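Local coordinates for protein GCN5-related N-acetyltransferase (Sphaerobacter thermophilus, PDB 3TT2) that probably transfers acyl groups, as GCN5-related N-acetyltransferases typically do from acetyl-coenzyme A to an amine, at residues 82-87 and 126-131; 153-158 and 308-313. All blocks are in the same frame, centred on the assembly; numbering follows the deposited sequence.

Interaction 1. Residues 82-87 and 126-131; sequences YVQLSV and TVQHYI
With CG anti to its backbone N (chi1 180°), Gln84 runs alongside Thr126 and then across Gln128, whose own CG sits between its backbone N and carbonyl carbon (chi1 70°). The two glutamine side chains cross at a slant, with their amide planes 31° apart and Gln84 CD 3.4 Å from Gln128 OE1. Gln84 NE2 gives a weak hydrogen bond to Thr126 OG1 at 3.3 Å. Gln128 is gripped at both ends of its amide: NE2 donates to Ser86 OG at 3.1 Å, tilted out of the amide plane, while OE1 accepts from Arg314 NE on strand 305-316. Beneath this polar row, strands 84-91 and 125-132 run parallel, joined through helix 100-115 as the beta-alpha-beta unit of the GNAT fold. Thr126 N binds Val83 O, at 2.8 Å, and Leu85 N donates to Thr126 O; Leu85 O and Gln128 O then receive the amides of Gln128 and Val87. The other sheet face is largely apolar. Val87 CG2 rests 3.8 Å from Val127 CG1, and Val87 CB makes a CH-pi contact over the His129 ring, 3.9 Å from its centroid and offset toward the rim. Tyr147 meets that imidazole edge-to-face, and a buffer molecule, MES, lies near the His129 side chain.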
loop_
_atom_site.group_PDB
_atom_site.type_symbol
_atom_site.label_atom_id
_atom_site.label_comp_id
_atom_site.label_asym_id
_atom_site.label_seq_id
_atom_site.Cartn_x
_atom_site.Cartn_y
_atom_site.Cartn_z
ATOM N N TYR A 82 -14.377 1.904 9.918
ATOM C CA TYR A 82 -14.144 1.947 11.361
ATOM C C TYR A 82 -13.996 0.563 11.992
ATOM O O TYR A 82 -14.157 0.423 13.211
ATOM C CB TYR A 82 -15.298 2.684 12.059
ATOM C CG TYR A 82 -15.526 4.083 11.532
ATOM C CD1 TYR A 82 -14.711 5.125 11.927
ATOM C CD2 TYR A 82 -16.555 4.358 10.646
ATOM C CE1 TYR A 82 -14.908 6.399 11.465
ATOM C CE2 TYR A 82 -16.764 5.644 10.171
ATOM C CZ TYR A 82 -15.934 6.663 10.586
ATOM O OH TYR A 82 -16.133 7.955 10.122
ATOM N N VAL A 83 -13.737 -0.476 11.202
ATOM C CA VAL A 83 -13.370 -1.760 11.802
ATOM C C VAL A 83 -11.890 -2.125 11.770
ATOM O O VAL A 83 -11.443 -3.049 12.464
ATOM C CB VAL A 83 -14.170 -2.917 11.162
ATOM C CG1 VAL A 83 -15.646 -2.750 11.451
ATOM C CG2 VAL A 83 -13.874 -3.010 9.655
ATOM N N GLN A 84 -11.142 -1.437 10.916
ATOM C CA GLN A 84 -9.723 -1.673 10.813
ATOM C C GLN A 84 -8.978 -0.391 10.599
ATOM O O GLN A 84 -9.119 0.245 9.548
ATOM C CB GLN A 84 -9.440 -2.611 9.668
ATOM C CG GLN A 84 -7.981 -2.920 9.468
ATOM C CD GLN A 84 -7.805 -4.188 8.672
ATOM O OE1 GLN A 84 -7.481 -4.149 7.484
ATOM N NE2 GLN A 84 -8.052 -5.331 9.316
ATOM N N LEU A 85 -8.109 -0.055 11.536
ATOM C CA LEU A 85 -7.384 1.183 11.428
ATOM C C LEU A 85 -5.937 0.878 11.131
ATOM O O LEU A 85 -5.286 0.146 11.871
ATOM C CB LEU A 85 -7.493 1.961 12.727
ATOM C CG LEU A 85 -6.938 3.364 12.526
ATOM C CD1 LEU A 85 -7.902 4.183 11.655
ATOM C CD2 LEU A 85 -6.622 4.035 13.860
ATOM N N SER A 86 -5.440 1.421 10.031
ATOM C CA SER A 86 -4.028 1.346 9.718
ATOM C C SER A 86 -3.352 2.621 10.201
ATOM O O SER A 86 -3.886 3.719 10.042
ATOM C CB SER A 86 -3.829 1.189 8.216
ATOM O OG SER A 86 -4.193 -0.105 7.785
ATOM N N VAL A 87 -2.176 2.472 10.795
ATOM C CA VAL A 87 -1.484 3.597 11.408
ATOM C C VAL A 87 -0.073 3.685 10.847
ATOM O O VAL A 87 0.631 2.676 10.807
ATOM C CB VAL A 87 -1.437 3.442 12.944
ATOM C CG1 VAL A 87 -0.621 4.553 13.574
ATOM C CG2 VAL A 87 -2.818 3.428 13.518
ATOM N N THR A 126 -9.971 -3.726 14.790
ATOM C CA THR A 126 -8.518 -3.887 14.854
ATOM C C THR A 126 -7.763 -2.618 14.496
ATOM O O THR A 126 -8.265 -1.772 13.760
ATOM C CB THR A 126 -7.994 -5.055 13.957
ATOM O OG1 THR A 126 -8.222 -4.771 12.566
ATOM C CG2 THR A 126 -8.668 -6.377 14.327
ATOM N N VAL A 127 -6.555 -2.492 15.047
ATOM C CA VAL A 127 -5.579 -1.484 14.624
ATOM C C VAL A 127 -4.355 -2.221 14.109
ATOM O O VAL A 127 -3.972 -3.258 14.666
ATOM C CB VAL A 127 -5.104 -0.603 15.779
ATOM C CG1 VAL A 127 -4.041 0.358 15.297
ATOM C CG2 VAL A 127 -6.263 0.144 16.398
ATOM N N GLN A 128 -3.744 -1.700 13.051
ATOM C CA GLN A 128 -2.598 -2.366 12.477
ATOM C C GLN A 128 -1.504 -1.419 11.989
ATOM O O GLN A 128 -1.773 -0.290 11.557
ATOM C CB GLN A 128 -3.040 -3.290 11.355
ATOM C CG GLN A 128 -3.539 -2.585 10.124
ATOM C CD GLN A 128 -4.109 -3.556 9.120
ATOM O OE1 GLN A 128 -4.547 -4.646 9.485
ATOM N NE2 GLN A 128 -4.100 -3.178 7.850
ATOM N N HIS A 129 -0.267 -1.909 12.075
ATOM C CA HIS A 129 0.925 -1.174 11.687
ATOM C C HIS A 129 1.701 -1.989 10.671
ATOM O O HIS A 129 1.753 -3.214 10.761
ATOM C CB HIS A 129 1.832 -0.975 12.892
ATOM C CG HIS A 129 1.358 0.069 13.851
ATOM N ND1 HIS A 129 1.932 1.320 13.928
ATOM C CD2 HIS A 129 0.385 0.044 14.794
ATOM C CE1 HIS A 129 1.325 2.023 14.871
ATOM N NE2 HIS A 129 0.384 1.269 15.412
ATOM N N TYR A 130 2.317 -1.319 9.707
ATOM C CA TYR A 130 3.225 -2.016 8.818
ATOM C C TYR A 130 4.646 -1.660 9.204
ATOM O O TYR A 130 5.080 -0.525 9.028
ATOM C CB TYR A 130 2.981 -1.621 7.380
ATOM C CG TYR A 130 1.588 -1.870 6.886
ATOM C CD1 TYR A 130 1.297 -2.987 6.117
ATOM C CD2 TYR A 130 0.568 -0.976 7.155
ATOM C CE1 TYR A 130 0.016 -3.227 5.640
ATOM C CE2 TYR A 130 -0.724 -1.204 6.678
ATOM C CZ TYR A 130 -0.988 -2.336 5.921
ATOM O OH TYR A 130 -2.258 -2.575 5.443
ATOM N N ILE A 131 5.370 -2.643 9.721
ATOM C CA ILE A 131 6.706 -2.412 10.226
ATOM C C ILE A 131 7.762 -2.919 9.244
ATOM O O ILE A 131 7.646 -4.024 8.731
ATOM C CB ILE A 131 6.890 -3.097 11.596
ATOM C CG1 ILE A 131 5.762 -2.691 12.544
ATOM C CG2 ILE A 131 8.223 -2.721 12.215
ATOM C CD1 ILE A 131 5.567 -1.197 12.621
#

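Interaction 2. Residues 153-158 and 308-313; sequences IWVMAI and HRYVLH. With SO4 (sulfate ion), chain G.
Arg309 and Trp154 lie side by side, pointing the same way, where two antiparallel strands of this tandem GNAT protein meet, the one ending the N-terminal half and the one ending the C-terminal half. The ridge is formed by the arginine methylenes, and the indole face receives it: chi1 169° sets CG anti to the backbone N, and the chain then stays extended to NE; CD lies over the six-membered ring, 3.8 Å from its centroid, in a CH-pi contact. The two side chains come closest at Arg309 CD and Trp154 CH2, 3.5 Å apart. The guanidinium plane is turned 25° from the indole plane, and NE has a long, weak ion pair with Asp152. On the indole side, Trp154 also leans on Ala289 of strand 282-290 and on Val306.

The opposite sheet face carries smaller bumps. Ile153 sends CD1 to the base of Leu312, reaching its CB at 3.7 Å, with the two side chains set obliquely to each other. Val155 CG2 lies at the edges of both the His308 and Tyr310 rings, near the plane of each, with Tyr310 CE2 3.8 Å away, and Arg132 of strand 125-132 packs against the same tyrosine.

The backbones lock this fit. Ile153 and Tyr310 form a hydrogen-bonded pair, each amide reaching the other's carbonyl at 2.7 Å between N and O, and Val155 N donates to His308 O. Trp154 and Arg309 are the non-hydrogen-bonded pair between them, which turns the Arg309 amide outward from strand 148-159; its N donates instead to O3 of a sulfate ion, 3.2 Å away.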
loop_
_atom_site.group_PDB
_atom_site.type_symbol
_atom_site.label_atom_id
_atom_site.label_comp_id
_atom_site.label_asym_id
_atom_site.label_seq_id
_atom_site.Cartn_x
_atom_site.Cartn_y
_atom_site.Cartn_z
ATOM N N ILE A 153 4.512 -8.355 3.870
ATOM C CA ILE A 153 4.197 -7.590 2.677
ATOM C C ILE A 153 5.502 -7.276 1.960
ATOM O O ILE A 153 6.424 -6.683 2.543
ATOM C CB ILE A 153 3.469 -6.267 2.975
ATOM C CG1 ILE A 153 2.002 -6.507 3.310
ATOM C CG2 ILE A 153 3.483 -5.392 1.752
ATOM C CD1 ILE A 153 1.744 -6.987 4.699
ATOM N N TRP A 154 5.591 -7.682 0.699
ATOM C CA TRP A 154 6.800 -7.441 -0.054
ATOM C C TRP A 154 6.592 -6.349 -1.084
ATOM O O TRP A 154 5.647 -6.399 -1.881
ATOM C CB TRP A 154 7.233 -8.707 -0.760
ATOM C CG TRP A 154 7.482 -9.865 0.131
ATOM C CD1 TRP A 154 6.565 -10.757 0.577
ATOM C CD2 TRP A 154 8.743 -10.280 0.666
ATOM N NE1 TRP A 154 7.168 -11.709 1.356
ATOM C CE2 TRP A 154 8.506 -11.442 1.430
ATOM C CE3 TRP A 154 10.047 -9.783 0.576
ATOM C CZ2 TRP A 154 9.517 -12.114 2.102
ATOM C CZ3 TRP A 154 11.052 -10.454 1.244
ATOM C CH2 TRP A 154 10.783 -11.608 1.998
ATOM N N VAL A 155 7.481 -5.364 -1.070
ATOM C CA VAL A 155 7.509 -4.366 -2.126
ATOM C C VAL A 155 8.528 -4.754 -3.196
ATOM O O VAL A 155 9.735 -4.746 -2.944
ATOM C CB VAL A 155 7.868 -2.996 -1.578
ATOM C CG1 VAL A 155 7.630 -1.958 -2.629
ATOM C CG2 VAL A 155 7.018 -2.702 -0.342
HETATM N N MSE A 156 8.034 -5.080 -4.390
HETATM C CA MSE A 156 8.886 -5.478 -5.508
HETATM C C MSE A 156 9.184 -4.244 -6.332
HETATM O O MSE A 156 8.374 -3.329 -6.404
HETATM C CB MSE A 156 8.210 -6.551 -6.364
HETATM C CG MSE A 156 7.744 -7.748 -5.568
HETATM SE SE MSE A 156 9.117 -8.723 -4.518
HETATM C CE MSE A 156 10.213 -9.483 -5.960
ATOM N N ALA A 157 10.372 -4.181 -6.903
ATOM C CA ALA A 157 10.722 -3.032 -7.725
ATOM C C ALA A 157 11.412 -3.508 -8.990
ATOM O O ALA A 157 11.956 -4.617 -9.033
ATOM C CB ALA A 157 11.598 -2.133 -6.959
ATOM N N ILE A 158 11.334 -2.702 -10.042
ATOM C CA ILE A 158 12.104 -2.995 -11.253
ATOM C C ILE A 158 12.519 -1.717 -11.981
ATOM O O ILE A 158 11.718 -0.799 -12.135
ATOM C CB ILE A 158 11.347 -3.943 -12.224
ATOM C CG1 ILE A 158 12.289 -4.410 -13.334
ATOM C CG2 ILE A 158 10.089 -3.279 -12.776
ATOM C CD1 ILE A 158 11.654 -5.268 -14.403
ATOM N N HIS A 308 11.807 -3.614 -0.320
ATOM C CA HIS A 308 11.775 -3.850 1.125
ATOM C C HIS A 308 10.634 -4.786 1.529
ATOM O O HIS A 308 9.743 -5.085 0.740
ATOM C CB HIS A 308 11.822 -2.566 1.976
ATOM C CG HIS A 308 11.187 -1.369 1.340
ATOM N ND1 HIS A 308 11.908 -0.230 1.043
ATOM C CD2 HIS A 308 9.906 -1.105 1.001
ATOM C CE1 HIS A 308 11.102 0.665 0.503
ATOM N NE2 HIS A 308 9.877 0.172 0.484
ATOM N N ARG A 309 10.715 -5.285 2.755
ATOM C CA ARG A 309 9.771 -6.241 3.301
ATOM C C ARG A 309 9.150 -5.651 4.554
ATOM O O ARG A 309 9.857 -5.201 5.457
ATOM C CB ARG A 309 10.520 -7.514 3.685
ATOM C CG ARG A 309 9.709 -8.513 4.513
ATOM C CD ARG A 309 10.586 -9.682 4.868
ATOM N NE ARG A 309 10.076 -10.512 5.948
ATOM C CZ ARG A 309 10.808 -10.872 6.995
ATOM N NH1 ARG A 309 12.064 -10.447 7.094
ATOM N NH2 ARG A 309 10.287 -11.648 7.942
ATOM N N TYR A 310 7.829 -5.649 4.624
ATOM C CA TYR A 310 7.188 -5.196 5.840
ATOM C C TYR A 310 6.501 -6.375 6.509
ATOM O O TYR A 310 6.072 -7.315 5.838
ATOM C CB TYR A 310 6.162 -4.096 5.557
ATOM C CG TYR A 310 6.720 -2.793 5.046
ATOM C CD1 TYR A 310 6.919 -1.711 5.896
ATOM C CD2 TYR A 310 7.019 -2.630 3.714
ATOM C CE1 TYR A 310 7.411 -0.503 5.422
ATOM C CE2 TYR A 310 7.519 -1.439 3.235
ATOM C CZ TYR A 310 7.713 -0.379 4.088
ATOM O OH TYR A 310 8.205 0.805 3.584
ATOM N N VAL A 311 6.425 -6.332 7.832
ATOM C CA VAL A 311 5.638 -7.293 8.578
ATOM C C VAL A 311 4.428 -6.562 9.122
ATOM O O VAL A 311 4.557 -5.578 9.853
ATOM C CB VAL A 311 6.407 -7.901 9.748
ATOM C CG1 VAL A 311 5.521 -8.912 10.496
ATOM C CG2 VAL A 311 7.653 -8.566 9.251
ATOM N N LEU A 312 3.246 -7.042 8.759
ATOM C CA LEU A 312 2.038 -6.413 9.228
ATOM C C LEU A 312 1.737 -6.844 10.667
ATOM O O LEU A 312 1.554 -8.027 10.967
ATOM C CB LEU A 312 0.887 -6.739 8.287
ATOM C CG LEU A 312 -0.533 -6.356 8.699
ATOM C CD1 LEU A 312 -0.579 -4.965 9.269
ATOM C CD2 LEU A 312 -1.419 -6.426 7.487
ATOM N N HIS A 313 1.679 -5.859 11.553
ATOM C CA HIS A 313 1.342 -6.105 12.943
ATOM C C HIS A 313 -0.073 -5.644 13.265
ATOM O O HIS A 313 -0.458 -4.525 12.928
ATOM C CB HIS A 313 2.373 -5.461 13.859
ATOM C CG HIS A 313 3.632 -6.259 13.972
ATOM N ND1 HIS A 313 4.595 -6.272 12.985
ATOM C CD2 HIS A 313 4.070 -7.103 14.937
ATOM C CE1 HIS A 313 5.580 -7.073 13.349
ATOM N NE2 HIS A 313 5.283 -7.596 14.526
HETATM S S SO4 G . 14.218 -5.563 4.548
HETATM O O1 SO4 G . 13.836 -6.889 4.056
HETATM O O2 SO4 G . 14.943 -4.835 3.502
HETATM O O3 SO4 G . 13.023 -4.810 4.917
HETATM O O4 SO4 G . 15.066 -5.714 5.729
#

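Interaction 1 closes before interaction 2 opens along the chain, yet their centres lie only 16 Å apart because strands 125-132 and 305-316 are antiparallel neighbours. Residues 126-131 and 308-313 touch directly: His129 N to His313 O and Ile131 O to Val311 N are probable hydrogen bonds, both 2.8 Å. Interaction 1 stays within the N-terminal GNAT half, whereas interaction 2 brings the two halves together. The order 84-91, 125-132, 305-316, 148-159, 282-290 shows the exchange: the last strand of the C-terminal half lies beside the N-terminal half, and strand 148-159 reaches strand 282-290. Strand pairing across 125-132, 305-316, 148-159 and 282-290 thus couples the two halves.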